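Local coordinates for extracellular solute-binding protein, family 5 (Chelativorans sp., PDB 6WM6) that binds EDTA and other aminopolycarboxylates in the periplasm, probably delivering them to an ABC transporter for uptake, at residues A[121-126]-A[190-195]. Sequence-based numbering, arbitrary orientation.
Sequences AVWSDG and LYPAHL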
loop_
_atom_site.group_PDB
_atom_site.type_symbol
_atom_site.label_atom_id
_atom_site.label_comp_id
_atom_site.label_asym_id
_atom_site.label_seq_id
_atom_site.Cartn_x
_atom_site.Cartn_y
_atom_site.Cartn_z
ATOM N N ALA A 121 -12.949 -20.321 17.052
ATOM C CA ALA A 121 -12.999 -19.569 15.801
ATOM C C ALA A 121 -13.929 -20.283 14.811
ATOM O O ALA A 121 -13.694 -21.439 14.427
ATOM C CB ALA A 121 -11.611 -19.412 15.206
ATOM N N VAL A 122 -14.986 -19.580 14.416
ATOM C CA VAL A 122 -16.026 -20.107 13.549
ATOM C C VAL A 122 -16.421 -19.062 12.516
ATOM O O VAL A 122 -16.285 -17.851 12.737
ATOM C CB VAL A 122 -17.284 -20.541 14.347
ATOM C CG1 VAL A 122 -16.951 -21.642 15.352
ATOM C CG2 VAL A 122 -17.938 -19.333 15.036
ATOM N N TRP A 123 -16.932 -19.544 11.380
ATOM C CA TRP A 123 -17.609 -18.685 10.412
ATOM C C TRP A 123 -18.995 -18.334 10.936
ATOM O O TRP A 123 -19.498 -18.929 11.895
ATOM C CB TRP A 123 -17.678 -19.389 9.055
ATOM C CG TRP A 123 -16.344 -19.658 8.447
ATOM C CD1 TRP A 123 -15.680 -20.859 8.398
ATOM C CD2 TRP A 123 -15.484 -18.705 7.808
ATOM N NE1 TRP A 123 -14.475 -20.713 7.758
ATOM C CE2 TRP A 123 -14.327 -19.403 7.387
ATOM C CE3 TRP A 123 -15.589 -17.340 7.546
ATOM C CZ2 TRP A 123 -13.271 -18.768 6.737
ATOM C CZ3 TRP A 123 -14.549 -16.706 6.889
ATOM C CH2 TRP A 123 -13.403 -17.412 6.508
ATOM N N SER A 124 -19.648 -17.377 10.269
ATOM C CA SER A 124 -20.918 -16.837 10.748
ATOM C C SER A 124 -22.054 -17.834 10.694
ATOM O O SER A 124 -23.104 -17.570 11.290
ATOM C CB SER A 124 -21.269 -15.581 9.951
ATOM O OG SER A 124 -21.196 -15.840 8.569
ATOM N N ASP A 125 -21.889 -18.937 9.994
ATOM C CA ASP A 125 -22.881 -20.014 9.972
ATOM C C ASP A 125 -22.572 -21.103 11.001
ATOM O O ASP A 125 -23.256 -22.143 11.016
ATOM C CB ASP A 125 -22.983 -20.609 8.563
ATOM C CG ASP A 125 -21.646 -21.116 8.020
ATOM O OD1 ASP A 125 -20.636 -21.166 8.767
ATOM O OD2 ASP A 125 -21.604 -21.481 6.812
ATOM N N GLY A 126 -21.591 -20.874 11.876
ATOM C CA GLY A 126 -21.221 -21.817 12.905
ATOM C C GLY A 126 -20.205 -22.860 12.498
ATOM O O GLY A 126 -19.733 -23.618 13.360
ATOM N N LEU A 190 -8.413 -14.856 4.794
ATOM C CA LEU A 190 -8.970 -16.195 4.676
ATOM C C LEU A 190 -10.436 -16.125 4.263
ATOM O O LEU A 190 -11.177 -15.250 4.714
ATOM C CB LEU A 190 -8.845 -16.952 6.006
ATOM C CG LEU A 190 -7.419 -17.276 6.430
ATOM C CD1 LEU A 190 -7.394 -17.814 7.844
ATOM C CD2 LEU A 190 -6.816 -18.289 5.468
ATOM N N TYR A 191 -10.849 -17.073 3.419
ATOM C CA TYR A 191 -12.183 -17.159 2.846
ATOM C C TYR A 191 -12.809 -18.500 3.203
ATOM O O TYR A 191 -12.106 -19.495 3.424
ATOM C CB TYR A 191 -12.119 -16.935 1.325
ATOM C CG TYR A 191 -11.598 -15.546 1.031
ATOM C CD1 TYR A 191 -12.467 -14.460 0.983
ATOM C CD2 TYR A 191 -10.240 -15.291 0.885
ATOM C CE1 TYR A 191 -12.014 -13.180 0.768
ATOM C CE2 TYR A 191 -9.770 -13.994 0.664
ATOM C CZ TYR A 191 -10.669 -12.950 0.607
ATOM O OH TYR A 191 -10.216 -11.639 0.419
ATOM N N PRO A 192 -14.148 -18.573 3.268
ATOM C CA PRO A 192 -14.787 -19.815 3.736
ATOM C C PRO A 192 -14.785 -20.923 2.684
ATOM O O PRO A 192 -15.614 -20.940 1.751
ATOM C CB PRO A 192 -16.206 -19.359 4.093
ATOM C CG PRO A 192 -16.443 -18.180 3.179
ATOM C CD PRO A 192 -15.113 -17.468 3.135
ATOM N N ALA A 193 -13.887 -21.889 2.873
ATOM C CA ALA A 193 -13.721 -22.969 1.904
ATOM C C ALA A 193 -14.992 -23.781 1.744
ATOM O O ALA A 193 -15.318 -24.211 0.638
ATOM C CB ALA A 193 -12.571 -23.881 2.331
ATOM N N HIS A 194 -15.737 -24.001 2.835
ATOM C CA HIS A 194 -16.935 -24.825 2.748
ATOM C C HIS A 194 -18.022 -24.164 1.930
ATOM O O HIS A 194 -18.894 -24.870 1.403
ATOM C CB HIS A 194 -17.448 -25.190 4.143
ATOM C CG HIS A 194 -18.009 -24.041 4.911
ATOM N ND1 HIS A 194 -17.218 -23.097 5.534
ATOM C CD2 HIS A 194 -19.289 -23.703 5.187
ATOM C CE1 HIS A 194 -17.992 -22.218 6.138
ATOM N NE2 HIS A 194 -19.249 -22.561 5.944
ATOM N N LEU A 195 -18.022 -22.844 1.816
ATOM C CA LEU A 195 -18.948 -22.152 0.934
ATOM C C LEU A 195 -18.406 -22.083 -0.487
ATOM O O LEU A 195 -19.150 -22.329 -1.445
ATOM C CB LEU A 195 -19.285 -20.762 1.475
ATOM C CG LEU A 195 -19.864 -20.771 2.880
ATOM C CD1 LEU A 195 -20.128 -19.371 3.409
ATOM C CD2 LEU A 195 -21.168 -21.574 2.914
#
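The indole of Trp123 presents one face to Pro192 and its outer edge to the backbone of Leu190, whose O sits 3.6 Å from CH2, close to the ring plane. In this family 5 solute-binding protein the contact joins a type I beta turn, Trp123 to Gly126, in the loop between strand 111-117 and helix 131-141, to the N-terminus of helix 193-196, where Pro192 is the N-cap residue. On the indole face the contact is a CH-pi interaction: Pro192 CB stands 3.8 Å from the centroid of the six-membered ring of Trp123, almost straight above the ring centre, while Pro192 CD reaches CH2 and CZ3. The imidazole of His194 meets Trp123 and Asp125 along its edge, and Leu195 CG lies above one of its faces. Its plane is inclined by 51° to the indole, an oblique pairing in which Trp123 CD1 and His194 CE1 come within 3.5 Å.

Asp133 of helix 131-141 links the two sides, accepting hydrogen bonds from Trp123 NE1 and from Ala193 N. An alanine in place of Trp123 removes the ring over Pro192 and the NE1 bond to Asp133, and would probably loosen the hold of the turn on the helix start.

At the more exposed margin, the carboxylate of Asp125 and the imidazole of His194 meet end to end, each CG tucked between its own backbone N and C. Asp125 OD1 is held by Val127 N, which probably helps to fix the carboxylate. The negative charge might favour a protonated imidazole. His194 NE2 donates to the syn lone pair of Asp125 OD2 at 2.7 Å, nearly straight at 169°.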